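Local coordinates for protein beta-glucoside phosphorylase BglX (Unidentified, PDB 5VQE) that cleaves beta-glucosides with phosphate to release glucose 1-phosphate, probably through a covalent glycosyl-enzyme intermediate as in other family 3 enzymes, at residues I151-E156 and M220-R225; R203-M208 and A241-P246. All blocks are in the same frame, centred on the assembly; numbering follows the deposited sequence.

Contact 1: I151-E156 and M220-R225; sequences IDMNPE and MDTYGR
I151 and Y223 reach toward each other tip to tip, and the CD1 methyl of I151 sits over the centre of one face of the Y223 ring. This methyl stands 3.7 Å from the centroid of the Y223 ring and only 5° off its normal, a well-centred CH-pi contact. The isoleucine torsions explain the reach: CG1 is anti to the carbonyl carbon (chi1 -57°), and CD1 extends away from CA. Nearer the hydroxyl, I151 CB lies 3.9 Å from Y223 CZ, so the aliphatic chain follows the ring from its centre to its phenol carbon. The hydroxyl passes beside the I151 backbone, but its hydrogen-bonding partner is D198 O, in the loop after strand 191-195. That bond holds the outer end of the ring while I151 supports one face.

M153 adds a second, lighter contact. Its chain is extended beyond CG and crosses both partners obliquely, bringing the terminal methyl CE to 4.1 Å from Y223 CE2. The same CE comes within 4.1 Å of T222 OG1, a plain van der Waals approach; the hydroxyl's hydrogen bond goes to E218 O, one turn earlier in its own helix. T222 also presents CB to I151 CD1 at 4.0 Å. An alanine in place of Y223 would probably open a gap against I151 CD1 and leave D198 O without its phenolic partner.

The interface thus joins the loop between strand 143-144 and helix 169-184 to helix 216-232 of the family 3 N-terminal domain. I151 also touches P169 and I172 of helix 169-184, while the Y223 ring meets that of W219, their planes about 10° apart.

Contact 2: R203-M208 and A241-P246; sequences RDQHLM and AHIRQP
Q205 extends its carboxamide to the backbone of H242, where OE1 accepts a hydrogen bond from H242 N at 2.9 Å with an N-H...O angle of 156°. The donor is tilted 31° from the carbonyl plane. Q205 CG sits between the backbone N and the carbonyl carbon (chi1 45°), a crowded position, and the chain is extended beyond it, which carries CD across toward the other segment. The amide also lies against the methyl of A241: OE1 is 3.5 Å from A241 CB, and NE2 is 3.7 Å from the same carbon. I243 CG1 approaches Q205 CD at 4.2 Å, adding an apolar neighbour to this end of the glutamine.

The imidazole of H242 is turned to other partners. CG is anti to the carbonyl carbon, beside the backbone N, and CD2 comes to 3.5 Å from Q205 OE1, oblique to the ring. ND1 is hydrogen-bonded to S265 OG and NE2 to A289 O, so both ring nitrogens are engaged and the ring's rotation is fixed. H242 itself is the centre of an inverse gamma turn, while across the contact an Asx turn, in which D204 OD1 accepts from H206 N, shapes the loop that carries Q205.

Q205 belongs to the pocket that holds 2-deoxy-2-fluoro-alpha-D-glucopyranose, and its side chain comes about 3 Å from the sugar at the nearest atoms. The contact's chemistry is therefore that of a buried polar brace: the backbone N-H of H242 fixes the oxygen of a glutamine whose side chain touches the sugar, which probably limits the amide's freedom to flip.

Contact 1 is partly buried, with M153 and T222 partly exposed, whereas contact 2 is buried and brings one residue, Q205, into the sugar pocket. Helix 216-232, used by 220-225, is followed in the chain by strand 237-244, whose end lies in 241-246; the loop segments 151-156 and 203-208 precede them, so the two pairings interleave. Their centres lie 14 Å apart and their nearest atoms about 6 Å, without touching. The chemistry changes with position: around the helix it is apolar, a methyl over an aromatic face, whereas at the strand it is a directed amide-to-backbone bond. Contact 1 stays about 13 Å from the ligand, measured from the Y223 side chain.

Contact 1: I151-E156 and M220-R225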
loop_
_atom_site.group_PDB
_atom_site.type_symbol
_atom_site.label_atom_id
_atom_site.label_comp_id
_atom_site.label_asym_id
_atom_site.label_seq_id
_atom_site.Cartn_x
_atom_site.Cartn_y
_atom_site.Cartn_z
ATOM N N ILE A 151 -6.461 8.289 5.715
ATOM C CA ILE A 151 -5.960 9.223 6.720
ATOM C C ILE A 151 -5.583 8.405 7.941
ATOM O O ILE A 151 -6.399 7.625 8.441
ATOM C CB ILE A 151 -7.021 10.282 7.078
ATOM C CG1 ILE A 151 -7.483 11.049 5.840
ATOM C CG2 ILE A 151 -6.482 11.242 8.128
ATOM C CD1 ILE A 151 -8.725 11.900 6.079
ATOM N N ASP A 152 -4.354 8.578 8.434
ATOM C CA ASP A 152 -3.884 7.823 9.599
ATOM C C ASP A 152 -4.365 8.490 10.892
ATOM O O ASP A 152 -3.584 8.900 11.751
ATOM C CB ASP A 152 -2.363 7.701 9.568
ATOM C CG ASP A 152 -1.836 6.596 10.473
ATOM O OD1 ASP A 152 -2.587 5.641 10.761
ATOM O OD2 ASP A 152 -0.650 6.670 10.881
ATOM N N MET A 153 -5.693 8.585 11.021
ATOM C CA MET A 153 -6.285 9.159 12.223
ATOM C C MET A 153 -6.002 8.295 13.444
ATOM O O MET A 153 -5.506 8.788 14.464
ATOM C CB MET A 153 -7.797 9.318 12.061
ATOM C CG MET A 153 -8.260 10.409 11.156
ATOM S SD MET A 153 -10.038 10.683 11.353
ATOM C CE MET A 153 -10.307 11.931 10.091
ATOM N N ASN A 154 -6.302 7.003 13.356
ATOM C CA ASN A 154 -6.318 6.134 14.521
ATOM C C ASN A 154 -4.983 5.416 14.646
ATOM O O ASN A 154 -4.703 4.514 13.841
ATOM C CB ASN A 154 -7.458 5.121 14.406
ATOM C CG ASN A 154 -7.724 4.394 15.709
ATOM O OD1 ASN A 154 -6.796 4.035 16.438
ATOM N ND2 ASN A 154 -8.995 4.176 16.010
ATOM N N PRO A 155 -4.143 5.742 15.638
ATOM C CA PRO A 155 -2.796 5.144 15.695
ATOM C C PRO A 155 -2.766 3.651 16.023
ATOM O O PRO A 155 -1.692 3.045 15.921
ATOM C CB PRO A 155 -2.094 5.952 16.802
ATOM C CG PRO A 155 -3.010 7.101 17.117
ATOM C CD PRO A 155 -4.381 6.666 16.759
ATOM N N GLU A 156 -3.880 3.040 16.424
ATOM C CA GLU A 156 -3.909 1.605 16.673
ATOM C C GLU A 156 -4.301 0.808 15.438
ATOM O O GLU A 156 -4.343 -0.427 15.497
ATOM C CB GLU A 156 -4.874 1.279 17.822
ATOM C CG GLU A 156 -4.434 1.821 19.177
ATOM C CD GLU A 156 -3.159 1.153 19.689
ATOM O OE1 GLU A 156 -3.030 -0.082 19.538
ATOM O OE2 GLU A 156 -2.288 1.864 20.236
ATOM N N MET A 220 -17.404 14.006 5.128
ATOM C CA MET A 220 -17.378 14.865 3.956
ATOM C C MET A 220 -16.228 15.863 4.034
ATOM O O MET A 220 -15.563 16.133 3.026
ATOM C CB MET A 220 -18.727 15.581 3.813
ATOM C CG MET A 220 -19.014 16.101 2.423
ATOM S SD MET A 220 -18.961 14.794 1.168
ATOM C CE MET A 220 -20.322 13.752 1.623
ATOM N N ASP A 221 -15.960 16.405 5.226
ATOM C CA ASP A 221 -14.936 17.435 5.393
ATOM C C ASP A 221 -13.515 16.887 5.374
ATOM O O ASP A 221 -12.574 17.677 5.248
ATOM C CB ASP A 221 -15.131 18.190 6.716
ATOM C CG ASP A 221 -16.481 18.881 6.818
ATOM O OD1 ASP A 221 -17.065 19.260 5.780
ATOM O OD2 ASP A 221 -16.952 19.058 7.960
ATOM N N THR A 222 -13.330 15.575 5.518
ATOM C CA THR A 222 -11.995 14.991 5.541
ATOM C C THR A 222 -11.820 14.020 4.373
ATOM O O THR A 222 -11.227 14.383 3.348
ATOM C CB THR A 222 -11.746 14.317 6.896
ATOM O OG1 THR A 222 -12.733 13.305 7.140
ATOM C CG2 THR A 222 -11.826 15.353 8.017
ATOM N N TYR A 223 -12.334 12.795 4.495
ATOM C CA TYR A 223 -12.203 11.834 3.397
ATOM C C TYR A 223 -12.834 12.362 2.113
ATOM O O TYR A 223 -12.238 12.269 1.033
ATOM C CB TYR A 223 -12.825 10.491 3.793
ATOM C CG TYR A 223 -11.993 9.765 4.813
ATOM C CD1 TYR A 223 -10.963 8.916 4.423
ATOM C CD2 TYR A 223 -12.202 9.958 6.172
ATOM C CE1 TYR A 223 -10.184 8.262 5.367
ATOM C CE2 TYR A 223 -11.424 9.306 7.113
ATOM C CZ TYR A 223 -10.419 8.464 6.700
ATOM O OH TYR A 223 -9.644 7.819 7.639
ATOM N N GLY A 224 -14.042 12.914 2.203
ATOM C CA GLY A 224 -14.695 13.422 1.008
ATOM C C GLY A 224 -13.890 14.512 0.323
ATOM O O GLY A 224 -13.802 14.553 -0.906
ATOM N N ARG A 225 -13.275 15.396 1.109
ATOM C CA ARG A 225 -12.430 16.437 0.537
ATOM C C ARG A 225 -11.261 15.843 -0.236
ATOM O O ARG A 225 -10.913 16.329 -1.317
ATOM C CB ARG A 225 -11.917 17.348 1.648
ATOM C CG ARG A 225 -11.063 18.507 1.170
ATOM C CD ARG A 225 -10.626 19.360 2.351
ATOM N NE ARG A 225 -9.642 20.371 1.977
ATOM C CZ ARG A 225 -9.947 21.565 1.470
ATOM N NH1 ARG A 225 -11.211 21.905 1.264
ATOM N NH2 ARG A 225 -8.984 22.419 1.159
#

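Contact 2: R203-M208 and A241-P246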
loop_
_atom_site.group_PDB
_atom_site.type_symbol
_atom_site.label_atom_id
_atom_site.label_comp_id
_atom_site.label_asym_id
_atom_site.label_seq_id
_atom_site.Cartn_x
_atom_site.Cartn_y
_atom_site.Cartn_z
ATOM N N ARG A 203 -9.267 -1.505 13.282
ATOM C CA ARG A 203 -9.330 -2.903 12.902
ATOM C C ARG A 203 -9.101 -3.058 11.401
ATOM O O ARG A 203 -9.228 -2.106 10.624
ATOM C CB ARG A 203 -10.672 -3.499 13.354
ATOM C CG ARG A 203 -10.816 -3.463 14.884
ATOM C CD ARG A 203 -12.235 -3.729 15.366
ATOM N NE ARG A 203 -13.192 -2.766 14.829
ATOM C CZ ARG A 203 -14.515 -2.900 14.906
ATOM N NH1 ARG A 203 -15.046 -3.965 15.498
ATOM N NH2 ARG A 203 -15.310 -1.985 14.372
ATOM N N ASP A 204 -8.744 -4.285 11.013
ATOM C CA ASP A 204 -8.251 -4.606 9.676
ATOM C C ASP A 204 -9.367 -5.236 8.850
ATOM O O ASP A 204 -9.911 -6.278 9.235
ATOM C CB ASP A 204 -7.056 -5.562 9.778
ATOM C CG ASP A 204 -6.485 -5.955 8.420
ATOM O OD1 ASP A 204 -7.016 -5.520 7.379
ATOM O OD2 ASP A 204 -5.495 -6.722 8.395
ATOM N N GLN A 205 -9.679 -4.624 7.700
ATOM C CA GLN A 205 -10.719 -5.144 6.814
ATOM C C GLN A 205 -10.361 -6.498 6.214
ATOM O O GLN A 205 -11.245 -7.165 5.648
ATOM C CB GLN A 205 -11.021 -4.149 5.687
ATOM C CG GLN A 205 -9.788 -3.546 5.019
ATOM C CD GLN A 205 -10.008 -3.200 3.561
ATOM O OE1 GLN A 205 -11.009 -3.597 2.944
ATOM N NE2 GLN A 205 -9.067 -2.445 2.997
ATOM N N HIS A 206 -9.092 -6.907 6.310
ATOM C CA HIS A 206 -8.713 -8.273 5.973
ATOM C C HIS A 206 -9.412 -9.284 6.875
ATOM O O HIS A 206 -9.629 -10.430 6.466
ATOM C CB HIS A 206 -7.194 -8.453 6.084
ATOM C CG HIS A 206 -6.407 -7.672 5.075
ATOM N ND1 HIS A 206 -6.178 -6.318 5.190
ATOM C CD2 HIS A 206 -5.769 -8.065 3.947
ATOM C CE1 HIS A 206 -5.457 -5.906 4.160
ATOM N NE2 HIS A 206 -5.203 -6.945 3.387
ATOM N N LEU A 207 -9.778 -8.878 8.094
ATOM C CA LEU A 207 -10.287 -9.785 9.120
ATOM C C LEU A 207 -11.743 -9.534 9.490
ATOM O O LEU A 207 -12.303 -10.297 10.288
ATOM C CB LEU A 207 -9.428 -9.677 10.384
ATOM C CG LEU A 207 -7.972 -10.122 10.220
ATOM C CD1 LEU A 207 -7.180 -9.814 11.471
ATOM C CD2 LEU A 207 -7.884 -11.612 9.892
ATOM N N MET A 208 -12.368 -8.498 8.939
ATOM C CA MET A 208 -13.736 -8.122 9.282
ATOM C C MET A 208 -14.104 -6.942 8.389
ATOM O O MET A 208 -13.260 -6.427 7.652
ATOM C CB MET A 208 -13.845 -7.760 10.758
ATOM C CG MET A 208 -12.778 -6.762 11.194
ATOM S SD MET A 208 -13.139 -6.018 12.787
ATOM C CE MET A 208 -14.528 -4.996 12.300
ATOM N N ALA A 241 -13.355 -0.601 -1.000
ATOM C CA ALA A 241 -12.861 -1.600 -0.070
ATOM C C ALA A 241 -13.973 -2.045 0.867
ATOM O O ALA A 241 -15.120 -1.608 0.771
ATOM C CB ALA A 241 -11.658 -1.057 0.699
ATOM N N HIS A 242 -13.616 -2.931 1.790
ATOM C CA HIS A 242 -14.603 -3.625 2.611
ATOM C C HIS A 242 -14.818 -2.894 3.928
ATOM O O HIS A 242 -14.770 -3.460 5.019
ATOM C CB HIS A 242 -14.158 -5.063 2.819
ATOM C CG HIS A 242 -13.628 -5.696 1.574
ATOM N ND1 HIS A 242 -14.304 -5.651 0.374
ATOM C CD2 HIS A 242 -12.473 -6.363 1.333
ATOM C CE1 HIS A 242 -13.592 -6.272 -0.552
ATOM N NE2 HIS A 242 -12.475 -6.710 0.003
ATOM N N ILE A 243 -15.044 -1.591 3.791
ATOM C CA ILE A 243 -15.174 -0.658 4.900
ATOM C C ILE A 243 -16.559 -0.033 4.813
ATOM O O ILE A 243 -16.974 0.410 3.738
ATOM C CB ILE A 243 -14.085 0.431 4.849
ATOM C CG1 ILE A 243 -12.680 -0.189 4.891
ATOM C CG2 ILE A 243 -14.273 1.425 5.971
ATOM C CD1 ILE A 243 -11.568 0.770 4.518
ATOM N N ARG A 244 -17.261 0.016 5.937
ATOM C CA ARG A 244 -18.562 0.672 5.996
ATOM C C ARG A 244 -18.416 2.131 6.414
ATOM O O ARG A 244 -17.477 2.501 7.127
ATOM C CB ARG A 244 -19.487 -0.048 6.980
ATOM C CG ARG A 244 -20.066 -1.330 6.425
ATOM C CD ARG A 244 -20.748 -2.154 7.496
ATOM N NE ARG A 244 -19.786 -2.841 8.342
ATOM C CZ ARG A 244 -20.113 -3.570 9.405
ATOM N NH1 ARG A 244 -21.388 -3.707 9.756
ATOM N NH2 ARG A 244 -19.167 -4.165 10.118
ATOM N N GLN A 245 -19.356 2.961 5.951
ATOM C CA GLN A 245 -19.525 4.333 6.437
ATOM C C GLN A 245 -21.014 4.486 6.711
ATOM O O GLN A 245 -21.770 5.005 5.876
ATOM C CB GLN A 245 -19.018 5.375 5.440
ATOM C CG GLN A 245 -18.288 6.551 6.081
ATOM C CD GLN A 245 -19.074 7.214 7.215
ATOM O OE1 GLN A 245 -20.297 7.077 7.300
ATOM N NE2 GLN A 245 -18.368 7.952 8.081
ATOM N N PRO A 246 -21.480 3.992 7.855
ATOM C CA PRO A 246 -22.935 3.958 8.085
ATOM C C PRO A 246 -23.585 5.326 8.048
ATOM O O PRO A 246 -24.717 5.457 7.563
ATOM C CB PRO A 246 -23.055 3.298 9.467
ATOM C CG PRO A 246 -21.696 3.353 10.068
ATOM C CD PRO A 246 -20.731 3.338 8.937
#